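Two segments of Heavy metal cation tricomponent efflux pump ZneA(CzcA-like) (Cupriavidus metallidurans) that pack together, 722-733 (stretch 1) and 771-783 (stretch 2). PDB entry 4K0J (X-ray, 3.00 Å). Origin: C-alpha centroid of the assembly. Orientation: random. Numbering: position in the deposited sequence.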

# COMPACT_ATOMS: atom_id res chain seq x y z
N LEU C 722 -34.17 -43.37 -24.58
CA LEU C 722 -34.64 -42.54 -25.68
C LEU C 722 -33.48 -41.81 -26.35
O LEU C 722 -33.68 -41.06 -27.31
CB LEU C 722 -35.68 -41.52 -25.20
CG LEU C 722 -37.01 -42.05 -24.67
CD1 LEU C 722 -38.01 -40.92 -24.50
CD2 LEU C 722 -37.57 -43.13 -25.58
N GLY C 723 -32.27 -42.02 -25.83
CA GLY C 723 -31.10 -41.36 -26.37
C GLY C 723 -31.21 -39.85 -26.33
O GLY C 723 -31.38 -39.21 -27.37
N ILE C 724 -31.13 -39.29 -25.13
CA ILE C 724 -31.20 -37.84 -24.93
C ILE C 724 -30.27 -37.42 -23.79
O ILE C 724 -30.17 -38.11 -22.78
CB ILE C 724 -32.66 -37.37 -24.63
CG1 ILE C 724 -33.45 -37.25 -25.93
CG2 ILE C 724 -32.67 -36.05 -23.86
CD1 ILE C 724 -34.57 -36.23 -25.88
N ASN C 725 -29.59 -36.29 -23.98
CA ASN C 725 -28.72 -35.73 -22.95
C ASN C 725 -29.48 -34.80 -22.02
O ASN C 725 -30.39 -34.09 -22.45
CB ASN C 725 -27.58 -34.95 -23.58
CG ASN C 725 -26.71 -35.80 -24.47
OD1 ASN C 725 -26.33 -36.91 -24.11
ND2 ASN C 725 -26.39 -35.27 -25.65
N VAL C 726 -29.10 -34.79 -20.75
CA VAL C 726 -29.70 -33.85 -19.82
C VAL C 726 -29.34 -32.43 -20.25
O VAL C 726 -30.07 -31.49 -19.98
CB VAL C 726 -29.25 -34.12 -18.37
CG1 VAL C 726 -28.66 -35.52 -18.26
CG2 VAL C 726 -28.24 -33.08 -17.90
N ALA C 727 -28.22 -32.30 -20.95
CA ALA C 727 -27.77 -31.00 -21.46
C ALA C 727 -28.73 -30.42 -22.51
O ALA C 727 -28.82 -29.20 -22.65
CB ALA C 727 -26.36 -31.10 -22.01
N ASP C 728 -29.42 -31.29 -23.24
CA ASP C 728 -30.39 -30.85 -24.24
C ASP C 728 -31.57 -30.20 -23.53
O ASP C 728 -32.10 -29.17 -23.96
CB ASP C 728 -30.90 -32.04 -25.06
CG ASP C 728 -29.80 -33.02 -25.46
OD1 ASP C 728 -30.09 -34.23 -25.58
OD2 ASP C 728 -28.64 -32.59 -25.64
N VAL C 729 -31.96 -30.84 -22.43
CA VAL C 729 -33.05 -30.39 -21.58
C VAL C 729 -32.71 -29.05 -20.93
O VAL C 729 -33.47 -28.09 -21.02
CB VAL C 729 -33.30 -31.41 -20.47
CG1 VAL C 729 -34.66 -31.20 -19.84
CG2 VAL C 729 -33.17 -32.81 -21.04
N MET C 730 -31.56 -29.01 -20.26
CA MET C 730 -31.08 -27.79 -19.60
C MET C 730 -30.92 -26.65 -20.60
O MET C 730 -31.15 -25.49 -20.27
CB MET C 730 -29.76 -28.06 -18.89
CG MET C 730 -29.80 -29.24 -17.93
SD MET C 730 -30.93 -28.99 -16.56
CE MET C 730 -32.15 -30.25 -16.90
N ALA C 731 -30.51 -26.99 -21.82
CA ALA C 731 -30.43 -25.99 -22.88
C ALA C 731 -31.82 -25.47 -23.16
O ALA C 731 -32.04 -24.26 -23.27
CB ALA C 731 -29.83 -26.59 -24.13
N LEU C 732 -32.77 -26.41 -23.26
CA LEU C 732 -34.16 -26.07 -23.53
C LEU C 732 -34.70 -25.11 -22.49
O LEU C 732 -35.44 -24.19 -22.82
CB LEU C 732 -35.02 -27.34 -23.55
CG LEU C 732 -36.54 -27.17 -23.60
CD1 LEU C 732 -37.03 -27.01 -25.02
CD2 LEU C 732 -37.22 -28.35 -22.92
N ILE C 733 -34.31 -25.32 -21.23
CA ILE C 733 -34.83 -24.52 -20.13
C ILE C 733 -34.14 -23.17 -20.03
O ILE C 733 -34.76 -22.16 -19.70
CB ILE C 733 -34.67 -25.23 -18.77
CG1 ILE C 733 -35.11 -26.69 -18.87
CG2 ILE C 733 -35.49 -24.52 -17.71
CD1 ILE C 733 -34.38 -27.62 -17.93
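Stretch 2, residues 771-783: NLTLTAANGAHVA

Stretch 2 leaves a helix at Leu-772, runs as a strand from Thr-773 through Leu-774, turns back on itself, and returns as a second strand that includes Val-782. The two strands pair through Leu-774 N to Val-782 O and Val-782 N to Leu-774 O, both 2.9 Å. The first strand runs broadly against helix 726-733: their axes cross at 138° and approach to 9.8 Å. The CA atoms of Leu-774 and Asp-728 lie 7.7 Å apart, and those of Ala-776 and Ile-724 come to 5.5 Å.

The extended backbone of the first strand alternates its side chains. Thr-773 and Thr-775 point away, while Leu-774 points toward stretch 1. With chi1 p and chi2 t, Leu-774 brings CD1 to 3.7 Å from Ile-724 CD1 and 4.0 Å from Asp-728 CB; aliphatic carbon suits this place, even against the CB of an acid. The carboxylate of Asp-728 is engaged within its own stretch, where OD1 accepts a hydrogen bond from Asn-725 N at 2.7 Å.

Ile-724 leaves its CA sideways, but its m,t conformation extends CD1 into stretch 2, where it also lies 3.4 Å from Thr-775 O and 4.3 Å from Val-782 CB. Beside it, the small Ala-776 fits closely, its CB 3.9 Å from Ile-724 CG1 and 3.4 Å from Leu-722 O. Leu-722, in m,t, sets CD1 3.8 Å from Val-782 CG1; the t rotamer of Val-782 completes this apolar patch.

Further along the helix, Leu-732 (t,p) and Leu-772 (p,p) point toward each other's stretch and meet at CD2 and CD1, respectively, 3.6 Å apart.

Gly-723 has positive phi, which favours glycine, and an ideal CB there would clash with Ala-777 CB at 3.0 Å. The close backbone approach accommodates a weak hydrogen bond from Ala-777 N to Gly-723 O, 3.2 Å long with an angle of 121°.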

# COMPACT_ATOMS: atom_id res chain seq x y z
N ASN C 771 -45.04 -30.17 -22.48
CA ASN C 771 -45.65 -30.56 -23.75
C ASN C 771 -44.82 -30.19 -24.98
O ASN C 771 -44.97 -30.79 -26.04
CB ASN C 771 -47.06 -29.97 -23.86
CG ASN C 771 -47.79 -30.45 -25.09
OD1 ASN C 771 -48.12 -29.66 -25.99
ND2 ASN C 771 -48.04 -31.75 -25.16
N LEU C 772 -43.94 -29.20 -24.84
CA LEU C 772 -43.05 -28.86 -25.94
C LEU C 772 -42.00 -29.94 -26.09
O LEU C 772 -41.71 -30.68 -25.14
CB LEU C 772 -42.43 -27.46 -25.78
CG LEU C 772 -41.80 -26.99 -24.48
CD1 LEU C 772 -40.48 -27.68 -24.22
CD2 LEU C 772 -41.62 -25.49 -24.52
N THR C 773 -41.43 -30.04 -27.29
CA THR C 773 -40.63 -31.20 -27.66
C THR C 773 -39.15 -30.89 -27.88
O THR C 773 -38.75 -29.73 -27.96
CB THR C 773 -41.20 -31.86 -28.93
OG1 THR C 773 -40.70 -33.20 -29.05
CG2 THR C 773 -40.81 -31.05 -30.16
N LEU C 774 -38.36 -31.95 -27.97
CA LEU C 774 -36.93 -31.87 -28.25
C LEU C 774 -36.49 -33.18 -28.91
O LEU C 774 -36.88 -34.26 -28.48
CB LEU C 774 -36.14 -31.62 -26.97
CG LEU C 774 -36.09 -32.71 -25.90
CD1 LEU C 774 -34.82 -32.59 -25.06
CD2 LEU C 774 -37.32 -32.67 -25.01
N THR C 775 -35.69 -33.07 -29.97
CA THR C 775 -35.32 -34.25 -30.76
C THR C 775 -34.39 -35.22 -30.02
O THR C 775 -33.88 -34.90 -28.94
CB THR C 775 -34.70 -33.86 -32.10
OG1 THR C 775 -33.67 -32.89 -31.89
CG2 THR C 775 -35.76 -33.26 -33.02
N ALA C 776 -34.18 -36.39 -30.61
CA ALA C 776 -33.41 -37.45 -29.96
C ALA C 776 -32.31 -37.99 -30.87
O ALA C 776 -31.89 -37.33 -31.82
CB ALA C 776 -34.33 -38.57 -29.52
N ALA C 777 -31.85 -39.20 -30.57
CA ALA C 777 -30.80 -39.85 -31.35
C ALA C 777 -31.36 -40.57 -32.57
O ALA C 777 -30.64 -40.84 -33.53
CB ALA C 777 -30.02 -40.83 -30.48
N ASN C 778 -32.65 -40.87 -32.53
CA ASN C 778 -33.33 -41.55 -33.63
C ASN C 778 -33.81 -40.59 -34.71
O ASN C 778 -34.45 -40.99 -35.68
CB ASN C 778 -34.50 -42.39 -33.11
CG ASN C 778 -35.34 -41.65 -32.10
OD1 ASN C 778 -36.16 -40.81 -32.46
ND2 ASN C 778 -35.14 -41.95 -30.82
N GLY C 779 -33.51 -39.30 -34.52
CA GLY C 779 -33.87 -38.29 -35.49
C GLY C 779 -35.35 -37.99 -35.53
O GLY C 779 -35.92 -37.75 -36.60
N ALA C 780 -35.98 -37.99 -34.36
CA ALA C 780 -37.41 -37.71 -34.26
C ALA C 780 -37.73 -37.03 -32.94
O ALA C 780 -37.10 -37.31 -31.92
CB ALA C 780 -38.21 -38.99 -34.41
N HIS C 781 -38.71 -36.13 -32.97
CA HIS C 781 -39.09 -35.36 -31.79
C HIS C 781 -39.47 -36.23 -30.59
O HIS C 781 -39.97 -37.34 -30.74
CB HIS C 781 -40.25 -34.41 -32.13
CG HIS C 781 -41.49 -35.12 -32.58
ND1 HIS C 781 -41.80 -35.30 -33.91
CD2 HIS C 781 -42.50 -35.69 -31.88
CE1 HIS C 781 -42.94 -35.95 -34.02
NE2 HIS C 781 -43.39 -36.19 -32.80
N VAL C 782 -39.21 -35.71 -29.39
CA VAL C 782 -39.58 -36.37 -28.14
C VAL C 782 -40.09 -35.34 -27.13
O VAL C 782 -39.39 -34.39 -26.80
CB VAL C 782 -38.40 -37.13 -27.51
CG1 VAL C 782 -38.73 -37.53 -26.08
CG2 VAL C 782 -38.05 -38.36 -28.33
N ALA C 783 -41.32 -35.53 -26.65
CA ALA C 783 -41.92 -34.59 -25.70
C ALA C 783 -41.13 -34.57 -24.41
O ALA C 783 -40.56 -35.58 -24.00
CB ALA C 783 -43.36 -34.96 -25.44